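Local coordinates for DUF574 domain-containing protein (Thermobifida fusca, PDB 2QE6), which binds S-adenosylmethionine and is probably a methyltransferase of the Rossmann-like class, although the substrate it modifies is not established, at residues S9-P14 against V116-R121; K63-G68 against M162-L167; F71-A76 against Q99-D104. The protein carries 1 engineered substitution. All coordinates share one frame; numbering follows the deposited sequence.

Contact 1: residues S9-P14 against V116-R121; sequences SVWPPP and VLTHGR
Trp-11 anchors its indole NE1 by a hydrogen bond to Asp-35 OD1, which fixes the rotation of the ring and turns its benzo side onto His-119 and Thr-118. The indole then meets the imidazole as a T-shaped (edge-to-face) pair: the edge of its six-membered ring is directed at the face of His-119, with the planes at 64° and the centroids 5.0 Å apart. Trp-11 CZ2 makes the nearest approach, 3.7 Å from His-119 ND1, while Trp-11 CH2 lies 3.9 Å from His-119 CB. With CG anti to the backbone N (chi1 -162°), the imidazole is carried off the side of the helix to meet the indole. Helix 114-124 is the crossover between parallel strands 106-111 and 130-134 in a Rossmann-like sheet, and loop 9-14, ahead of helix 23-30, packs on this helix at the protein surface. Thr-118 adds the methyl CG2 at the indole edge, near the ring plane and 4.1 Å from Trp-11 CZ3; its hydroxyl OG1 bonds to Pro-114 O, leaving the methyl to make the apolar contact. On one face of the indole lie Pro-12 CB and Pro-13 CD; the peptide bond before Pro-12 is cis, which probably helps fold the prolines back over the ring. Prolines stiffen a loop that has no regular structure and back one face of the ring turned onto the helix. Were Trp-11 an alanine, His-119 would probably lose its aromatic partner and Asp-35 OD1 the indole N-H. Pro-13 CG also approaches Thr-118 CG2, at 4.3 Å.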
loop_
_atom_site.group_PDB
_atom_site.type_symbol
_atom_site.label_atom_id
_atom_site.label_comp_id
_atom_site.label_asym_id
_atom_site.label_seq_id
_atom_site.Cartn_x
_atom_site.Cartn_y
_atom_site.Cartn_z
ATOM N N SER A 9 -21.114 9.335 20.508
ATOM C CA SER A 9 -19.664 9.215 20.117
ATOM C C SER A 9 -19.358 9.952 18.814
ATOM O O SER A 9 -20.043 9.741 17.809
ATOM C CB SER A 9 -19.268 7.748 19.943
ATOM O OG SER A 9 -18.064 7.653 19.202
ATOM N N VAL A 10 -18.317 10.786 18.814
ATOM C CA VAL A 10 -18.019 11.621 17.639
ATOM C C VAL A 10 -16.975 10.989 16.676
ATOM O O VAL A 10 -17.010 11.306 15.486
ATOM C CB VAL A 10 -17.695 13.128 18.033
ATOM C CG1 VAL A 10 -18.854 13.739 18.824
ATOM C CG2 VAL A 10 -16.389 13.260 18.819
ATOM N N TRP A 11 -16.101 10.088 17.166
ATOM C CA TRP A 11 -15.069 9.427 16.322
ATOM C C TRP A 11 -14.561 8.088 16.876
ATOM O O TRP A 11 -14.301 7.991 18.052
ATOM C CB TRP A 11 -13.832 10.333 16.119
ATOM C CG TRP A 11 -12.988 9.787 14.992
ATOM C CD1 TRP A 11 -11.928 8.920 15.084
ATOM C CD2 TRP A 11 -13.234 9.985 13.608
ATOM N NE1 TRP A 11 -11.487 8.575 13.822
ATOM C CE2 TRP A 11 -12.274 9.211 12.893
ATOM C CE3 TRP A 11 -14.190 10.720 12.892
ATOM C CZ2 TRP A 11 -12.225 9.183 11.490
ATOM C CZ3 TRP A 11 -14.135 10.697 11.492
ATOM C CH2 TRP A 11 -13.168 9.924 10.813
ATOM N N PRO A 12 -14.389 7.051 16.030
ATOM C CA PRO A 12 -14.754 6.940 14.624
ATOM C C PRO A 12 -16.266 7.068 14.461
ATOM O O PRO A 12 -16.997 6.903 15.457
ATOM C CB PRO A 12 -14.276 5.543 14.223
ATOM C CG PRO A 12 -13.342 5.103 15.275
ATOM C CD PRO A 12 -13.727 5.831 16.521
ATOM N N PRO A 13 -16.738 7.397 13.240
ATOM C CA PRO A 13 -18.168 7.745 13.135
ATOM C C PRO A 13 -19.024 6.502 13.375
ATOM O O PRO A 13 -18.849 5.507 12.673
ATOM C CB PRO A 13 -18.326 8.274 11.692
ATOM C CG PRO A 13 -16.916 8.432 11.153
ATOM C CD PRO A 13 -16.048 7.497 11.939
ATOM N N PRO A 14 -19.931 6.558 14.368
ATOM C CA PRO A 14 -20.736 5.384 14.735
ATOM C C PRO A 14 -21.546 4.813 13.557
ATOM O O PRO A 14 -21.753 3.604 13.498
ATOM C CB PRO A 14 -21.668 5.915 15.824
ATOM C CG PRO A 14 -21.059 7.175 16.294
ATOM C CD PRO A 14 -20.281 7.744 15.169
ATOM N N VAL A 116 -11.643 6.285 5.264
ATOM C CA VAL A 116 -10.427 6.925 4.711
ATOM C C VAL A 116 -10.807 8.285 4.119
ATOM O O VAL A 116 -10.220 9.342 4.454
ATOM C CB VAL A 116 -9.719 5.989 3.658
ATOM C CG1 VAL A 116 -8.534 6.685 2.971
ATOM C CG2 VAL A 116 -9.245 4.707 4.309
ATOM N N LEU A 117 -11.853 8.287 3.303
ATOM C CA LEU A 117 -12.378 9.560 2.780
ATOM C C LEU A 117 -12.878 10.466 3.892
ATOM O O LEU A 117 -12.626 11.676 3.880
ATOM C CB LEU A 117 -13.497 9.330 1.766
ATOM C CG LEU A 117 -14.171 10.562 1.140
ATOM C CD1 LEU A 117 -13.155 11.628 0.627
ATOM C CD2 LEU A 117 -15.162 10.129 0.037
ATOM N N THR A 118 -13.597 9.902 4.860
ATOM C CA THR A 118 -14.144 10.731 5.911
ATOM C C THR A 118 -13.070 11.411 6.762
ATOM O O THR A 118 -13.208 12.578 7.111
ATOM C CB THR A 118 -15.130 9.951 6.799
ATOM O OG1 THR A 118 -16.082 9.314 5.950
ATOM C CG2 THR A 118 -15.867 10.906 7.744
ATOM N N HIS A 119 -12.013 10.688 7.101
ATOM C CA HIS A 119 -10.941 11.256 7.914
ATOM C C HIS A 119 -10.133 12.255 7.079
ATOM O O HIS A 119 -9.821 13.385 7.534
ATOM C CB HIS A 119 -10.021 10.135 8.457
ATOM C CG HIS A 119 -9.178 10.565 9.623
ATOM N ND1 HIS A 119 -8.698 9.677 10.560
ATOM C CD2 HIS A 119 -8.779 11.797 10.034
ATOM C CE1 HIS A 119 -8.005 10.336 11.473
ATOM N NE2 HIS A 119 -8.048 11.626 11.182
ATOM N N GLY A 120 -9.846 11.840 5.849
ATOM C CA GLY A 120 -8.906 12.515 4.962
ATOM C C GLY A 120 -9.420 13.814 4.388
ATOM O O GLY A 120 -8.641 14.759 4.230
ATOM N N ARG A 121 -10.722 13.848 4.076
ATOM C CA ARG A 121 -11.343 14.959 3.368
ATOM C C ARG A 121 -11.080 16.182 4.206
ATOM O O ARG A 121 -10.662 17.206 3.697
ATOM C CB ARG A 121 -12.850 14.740 3.173
#

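Contact 2: residues K63-G68 against M162-L167; sequences KVLVRG and MLVGML. With SAM (S-adenosylmethionine), chain F.
Leu-65 reaches from helix 54-75 to two side chains of segment 162-167 and to the ligand. Its CG lies 4.1 Å from CE of the selenomethionine Met-162, and its CD1 is equally far from Val-164 CG1. The same Leu-65 CD1 is 4.0 Å from the carboxylate O of S-adenosylmethionine, so the leucine also belongs to the pocket wall. Both neighbours cross the leucine at about a right angle, and all three residues are buried. The bend at chi3 of Met-162 (56°) turns the terminal methyl toward the helix, a job for a long, flexible apolar chain at the end of a strand. Contact between the helix and the strand end is wholly apolar and of ordinary van der Waals spacing.

The loop grips S-adenosylmethionine more closely, through a short hydrogen bond and close contacts. The ligand's amino N donates to Val-164 O at 2.6 Å, and the ligand's carboxylate OXT lies 3.4 Å from Val-164 CG1. With CG1 anti to the backbone N (chi1 174°), this methyl is placed between Leu-65 and OXT and serves both. Gly-165 has a positive phi (61°), and a CB on it would run into OXT, so the absence of a side chain lets the methionine part sit close to the backbone. Its amide is held by Thr-195 OG1. Further along, Met-166 SE comes 3.3 Å from C8 of the adenine. By contrast, Lys-63 is partly exposed, and its NZ makes long, weak ion pairs with Glu-60 and Glu-251.

Strand 160-163 running into a loop that clasps the cofactor, with a helix behind it, is as expected at the end of the fourth strand in class I, Rossmann-like methyltransferases.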
loop_
_atom_site.group_PDB
_atom_site.type_symbol
_atom_site.label_atom_id
_atom_site.label_comp_id
_atom_site.label_asym_id
_atom_site.label_seq_id
_atom_site.Cartn_x
_atom_site.Cartn_y
_atom_site.Cartn_z
ATOM N N LYS A 63 7.512 1.819 7.179
ATOM C CA LYS A 63 8.870 2.308 6.991
ATOM C C LYS A 63 9.350 2.149 5.525
ATOM O O LYS A 63 10.012 3.022 5.017
ATOM C CB LYS A 63 9.849 1.600 7.943
ATOM C CG LYS A 63 9.754 1.958 9.452
ATOM C CD LYS A 63 10.682 1.004 10.208
ATOM C CE LYS A 63 10.968 1.363 11.627
ATOM N NZ LYS A 63 11.741 0.203 12.229
ATOM N N VAL A 64 9.047 1.041 4.839
ATOM C CA VAL A 64 9.459 0.938 3.433
ATOM C C VAL A 64 8.642 1.856 2.538
ATOM O O VAL A 64 9.138 2.316 1.513
ATOM C CB VAL A 64 9.409 -0.533 2.873
ATOM C CG1 VAL A 64 8.021 -0.972 2.595
ATOM C CG2 VAL A 64 10.269 -0.655 1.637
ATOM N N LEU A 65 7.393 2.120 2.909
ATOM C CA LEU A 65 6.574 3.085 2.189
ATOM C C LEU A 65 7.295 4.427 2.187
ATOM O O LEU A 65 7.440 5.062 1.148
ATOM C CB LEU A 65 5.184 3.239 2.819
ATOM C CG LEU A 65 4.182 4.251 2.224
ATOM C CD1 LEU A 65 2.796 3.773 2.638
ATOM C CD2 LEU A 65 4.444 5.704 2.679
ATOM N N VAL A 66 7.751 4.840 3.357
ATOM C CA VAL A 66 8.446 6.132 3.485
ATOM C C VAL A 66 9.751 6.168 2.666
ATOM O O VAL A 66 10.008 7.120 1.905
ATOM C CB VAL A 66 8.731 6.462 4.978
ATOM C CG1 VAL A 66 9.683 7.650 5.091
ATOM C CG2 VAL A 66 7.420 6.759 5.756
ATOM N N ARG A 67 10.592 5.151 2.838
ATOM C CA ARG A 67 11.831 5.047 2.074
ATOM C C ARG A 67 11.587 5.019 0.560
ATOM O O ARG A 67 12.349 5.612 -0.201
ATOM C CB ARG A 67 12.670 3.824 2.506
ATOM C CG ARG A 67 13.105 3.832 3.964
ATOM C CD ARG A 67 14.273 2.892 4.258
ATOM N NE ARG A 67 14.003 1.529 3.818
ATOM C CZ ARG A 67 13.229 0.667 4.476
ATOM N NH1 ARG A 67 12.631 1.015 5.616
ATOM N NH2 ARG A 67 13.029 -0.555 3.989
ATOM N N GLY A 68 10.552 4.308 0.123
ATOM C CA GLY A 68 10.251 4.202 -1.297
ATOM C C GLY A 68 9.697 5.497 -1.872
ATOM O O GLY A 68 10.077 5.926 -2.937
HETATM N N MSE A 162 1.140 3.037 -6.773
HETATM C CA MSE A 162 1.534 2.288 -5.576
HETATM C C MSE A 162 0.440 1.315 -5.239
HETATM O O MSE A 162 -0.731 1.664 -5.260
HETATM C CB MSE A 162 1.727 3.236 -4.402
HETATM C CG MSE A 162 2.819 4.251 -4.605
HETATM SE SE MSE A 162 2.765 5.681 -3.298
HETATM C CE MSE A 162 2.840 4.764 -1.571
ATOM N N LEU A 163 0.817 0.053 -5.043
ATOM C CA LEU A 163 -0.048 -0.940 -4.452
ATOM C C LEU A 163 0.676 -1.490 -3.210
ATOM O O LEU A 163 0.887 -2.694 -3.055
ATOM C CB LEU A 163 -0.381 -2.049 -5.454
ATOM C CG LEU A 163 -1.345 -1.621 -6.578
ATOM C CD1 LEU A 163 -0.649 -1.498 -7.857
ATOM C CD2 LEU A 163 -2.486 -2.621 -6.701
ATOM N N VAL A 164 1.088 -0.566 -2.355
ATOM C CA VAL A 164 1.815 -0.856 -1.148
ATOM C C VAL A 164 0.793 -1.450 -0.138
ATOM O O VAL A 164 -0.285 -0.892 0.054
ATOM C CB VAL A 164 2.558 0.436 -0.625
ATOM C CG1 VAL A 164 3.215 0.197 0.755
ATOM C CG2 VAL A 164 3.636 0.873 -1.638
ATOM N N GLY A 165 1.114 -2.620 0.419
ATOM C CA GLY A 165 0.229 -3.333 1.321
ATOM C C GLY A 165 -1.097 -3.756 0.742
ATOM O O GLY A 165 -2.080 -3.943 1.497
HETATM N N MSE A 166 -1.134 -3.907 -0.587
HETATM C CA MSE A 166 -2.400 -3.995 -1.369
HETATM C C MSE A 166 -2.364 -5.261 -2.265
HETATM O O MSE A 166 -3.412 -5.890 -2.533
HETATM C CB MSE A 166 -2.542 -2.625 -2.148
HETATM C CG MSE A 166 -3.833 -2.131 -2.959
HETATM SE SE MSE A 166 -5.455 -2.770 -2.222
HETATM C CE MSE A 166 -5.964 -3.883 -3.726
ATOM N N LEU A 167 -1.185 -5.697 -2.708
ATOM C CA LEU A 167 -1.152 -6.786 -3.713
ATOM C C LEU A 167 -1.810 -8.062 -3.203
ATOM O O LEU A 167 -2.429 -8.792 -3.971
ATOM C CB LEU A 167 0.289 -7.105 -4.189
ATOM C CG LEU A 167 0.541 -8.173 -5.295
ATOM C CD1 LEU A 167 -0.233 -7.842 -6.561
ATOM C CD2 LEU A 167 2.059 -8.384 -5.661
HETATM N N SAM F . -1.282 1.034 1.534
HETATM C CA SAM F . -1.259 1.177 3.043
HETATM C C SAM F . 0.071 0.687 3.571
HETATM O O SAM F . 0.520 1.129 4.622
HETATM O OXT SAM F . 0.701 -0.186 2.958
HETATM C CB SAM F . -2.348 0.409 3.817
HETATM C CG SAM F . -2.295 -1.124 3.714
HETATM S SD SAM F . -3.699 -2.019 4.459
HETATM C CE SAM F . -4.578 -0.551 5.046
HETATM C "C5'" SAM F . -4.608 -2.266 2.920
HETATM C "C4'" SAM F . -5.536 -1.178 2.364
HETATM O "O4'" SAM F . -5.943 -1.534 1.039
HETATM C "C3'" SAM F . -6.838 -0.995 3.161
HETATM O "O3'" SAM F . -7.041 0.364 3.507
HETATM C "C2'" SAM F . -7.959 -1.526 2.282
HETATM O "O2'" SAM F . -9.248 -0.952 2.537
HETATM C "C1'" SAM F . -7.348 -1.266 0.910
HETATM N N9 SAM F . -7.951 -2.147 -0.091
HETATM C C8 SAM F . -7.923 -3.539 -0.173
HETATM N N7 SAM F . -8.613 -3.918 -1.280
HETATM C C5 SAM F . -9.058 -2.782 -1.904
HETATM C C6 SAM F . -9.790 -2.593 -3.086
HETATM N N6 SAM F . -10.206 -3.676 -3.798
HETATM N N1 SAM F . -10.077 -1.290 -3.457
HETATM C C2 SAM F . -9.653 -0.180 -2.699
HETATM N N3 SAM F . -8.935 -0.371 -1.521
HETATM C C4 SAM F . -8.644 -1.662 -1.158
#

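Contact 3: residues F71-A76 against Q99-D104; sequences FLAGEA and QSVNPD
Two helices that flank strand 80-84 in the Rossmann-like sheet, 54-75 before it and 94-101 after it, meet near their C-terminal ends, where Ala-73 and Gly-74 face Val-101 and Asn-102. The approach is close: the CA atoms of Gly-74 and Val-101 are 5.4 Å apart. Val-101 fits a single methyl, CG2, into the junction, 3.3 Å from Ala-73 CB and 3.5 Å from Gly-74 N. The carbon pair is tighter than usual van der Waals contact and is probably somewhat strained. The rotamer of Val-101 (chi1 -60°) turns CG2 toward Ala-73 and Gly-74 N. Small residues are suited to this spot: alanine offers only a methyl, which also touches Phe-81 of the strand, and a CB on Gly-74 would come 3.6 Å from Val-101 CB.

Asn-102, the first residue to leave helical geometry, adds a polar link. Its CB lies 3.4 Å from Ala-73 O, and its ND2 donates to the same carbonyl in a weak, bent bond (133°). The firmer partner of ND2 is Ser-79 OG, so the amide links the end of helix 94-101 to the residue leading into strand 80-84, and weakly to Ala-73. Its OD1 meanwhile accepts a weak bond from Asp-104 N at 3.4 Å, in the manner of an Asx turn. Residues 71-75 form a wider, pi-type turn, with Ala-76 N bonded to Phe-71 O. The contact is plain structural packing, the helix-to-helix junction on one face of a Rossmann-like alpha/beta sheet.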
loop_
_atom_site.group_PDB
_atom_site.type_symbol
_atom_site.label_atom_id
_atom_site.label_comp_id
_atom_site.label_asym_id
_atom_site.label_seq_id
_atom_site.Cartn_x
_atom_site.Cartn_y
_atom_site.Cartn_z
ATOM N N PHE A 71 12.531 7.867 -2.201
ATOM C CA PHE A 71 13.315 7.542 -3.401
ATOM C C PHE A 71 12.631 8.101 -4.659
ATOM O O PHE A 71 13.251 8.771 -5.493
ATOM C CB PHE A 71 13.522 6.019 -3.534
ATOM C CG PHE A 71 13.892 5.570 -4.921
ATOM C CD1 PHE A 71 15.179 5.705 -5.389
ATOM C CD2 PHE A 71 12.952 4.960 -5.741
ATOM C CE1 PHE A 71 15.524 5.288 -6.690
ATOM C CE2 PHE A 71 13.285 4.569 -7.040
ATOM C CZ PHE A 71 14.566 4.725 -7.505
ATOM N N LEU A 72 11.339 7.856 -4.767
ATOM C CA LEU A 72 10.575 8.231 -5.956
ATOM C C LEU A 72 10.478 9.725 -6.146
ATOM O O LEU A 72 10.688 10.226 -7.255
ATOM C CB LEU A 72 9.174 7.635 -5.876
ATOM C CG LEU A 72 9.067 6.139 -6.097
ATOM C CD1 LEU A 72 7.695 5.641 -5.678
ATOM C CD2 LEU A 72 9.435 5.725 -7.546
ATOM N N ALA A 73 10.168 10.447 -5.061
ATOM C CA ALA A 73 9.881 11.894 -5.149
ATOM C C ALA A 73 11.155 12.746 -5.210
ATOM O O ALA A 73 11.142 13.883 -5.711
ATOM C CB ALA A 73 8.982 12.317 -3.971
ATOM N N GLY A 74 12.246 12.205 -4.675
ATOM C CA GLY A 74 13.524 12.884 -4.652
ATOM C C GLY A 74 14.393 12.451 -5.808
ATOM O O GLY A 74 14.404 13.078 -6.859
ATOM N N GLU A 75 15.097 11.354 -5.595
ATOM C CA GLU A 75 16.038 10.786 -6.537
ATOM C C GLU A 75 15.448 10.461 -7.917
ATOM O O GLU A 75 16.022 10.850 -8.933
ATOM C CB GLU A 75 16.627 9.526 -5.908
ATOM C CG GLU A 75 17.858 8.974 -6.594
ATOM C CD GLU A 75 18.485 7.829 -5.797
ATOM O OE1 GLU A 75 18.363 7.827 -4.532
ATOM O OE2 GLU A 75 19.068 6.923 -6.451
ATOM N N ALA A 76 14.333 9.735 -7.969
ATOM C CA ALA A 76 13.684 9.421 -9.250
ATOM C C ALA A 76 12.956 10.621 -9.884
ATOM O O ALA A 76 12.561 10.575 -11.052
ATOM C CB ALA A 76 12.727 8.231 -9.089
ATOM N N GLN A 99 6.132 15.521 -0.315
ATOM C CA GLN A 99 6.316 16.983 -0.252
ATOM C C GLN A 99 7.564 17.412 0.520
ATOM O O GLN A 99 8.085 18.515 0.282
ATOM C CB GLN A 99 5.081 17.667 0.329
ATOM C CG GLN A 99 3.789 17.494 -0.522
ATOM C CD GLN A 99 2.646 18.259 0.056
ATOM O OE1 GLN A 99 2.860 19.242 0.767
ATOM N NE2 GLN A 99 1.433 17.853 -0.241
ATOM N N SER A 100 8.055 16.559 1.424
ATOM C CA SER A 100 9.313 16.834 2.156
ATOM C C SER A 100 10.528 16.880 1.237
ATOM O O SER A 100 11.454 17.632 1.501
ATOM C CB SER A 100 9.565 15.806 3.290
ATOM O OG SER A 100 9.953 14.529 2.797
ATOM N N VAL A 101 10.526 16.078 0.169
ATOM C CA VAL A 101 11.630 16.079 -0.794
ATOM C C VAL A 101 11.307 16.873 -2.067
ATOM O O VAL A 101 12.212 17.262 -2.787
ATOM C CB VAL A 101 12.106 14.637 -1.173
ATOM C CG1 VAL A 101 12.593 13.905 0.057
ATOM C CG2 VAL A 101 11.031 13.841 -1.837
ATOM N N ASN A 102 10.027 17.111 -2.342
ATOM C CA ASN A 102 9.591 17.673 -3.628
ATOM C C ASN A 102 8.308 18.443 -3.388
ATOM O O ASN A 102 7.215 17.872 -3.462
ATOM C CB ASN A 102 9.364 16.517 -4.617
ATOM C CG ASN A 102 8.902 16.964 -6.008
ATOM O OD1 ASN A 102 8.654 18.148 -6.275
ATOM N ND2 ASN A 102 8.794 15.973 -6.915
ATOM N N PRO A 103 8.434 19.742 -3.056
ATOM C CA PRO A 103 7.265 20.546 -2.634
ATOM C C PRO A 103 6.085 20.557 -3.623
ATOM O O PRO A 103 4.945 20.764 -3.193
ATOM C CB PRO A 103 7.844 21.967 -2.480
ATOM C CG PRO A 103 9.306 21.770 -2.284
ATOM C CD PRO A 103 9.681 20.540 -3.062
ATOM N N ASP A 104 6.364 20.337 -4.912
ATOM C CA ASP A 104 5.337 20.301 -5.973
ATOM C C ASP A 104 4.624 18.967 -6.177
ATOM O O ASP A 104 3.751 18.879 -7.038
ATOM C CB ASP A 104 5.975 20.622 -7.319
ATOM C CG ASP A 104 6.634 21.958 -7.329
ATOM O OD1 ASP A 104 6.171 22.836 -6.556
ATOM O OD2 ASP A 104 7.607 22.104 -8.110
#

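Overall arrangement
Contacts 2 and 3 share helix 54-75 and follow one another along it, their centres 15 Å apart. Contact 2 lies near the centre of the molecule, about 5 Å from the centre of the chain, where its loop 164-166 lines the S-adenosylmethionine pocket; contact 3 is at the far end of the same helix, away from the annotated sites. Contact 1 stands apart at the surface, its centre 24 Å from that of contact 2 and 29 Å from that of contact 3, with nearest atoms about 11 Å away in both cases. Even so, the His-119 side chain is about 11 Å from the ligand and about 10 Å from that of Asp-111, which binds it. Along the sequence the segments of contacts 1 and 2 alternate.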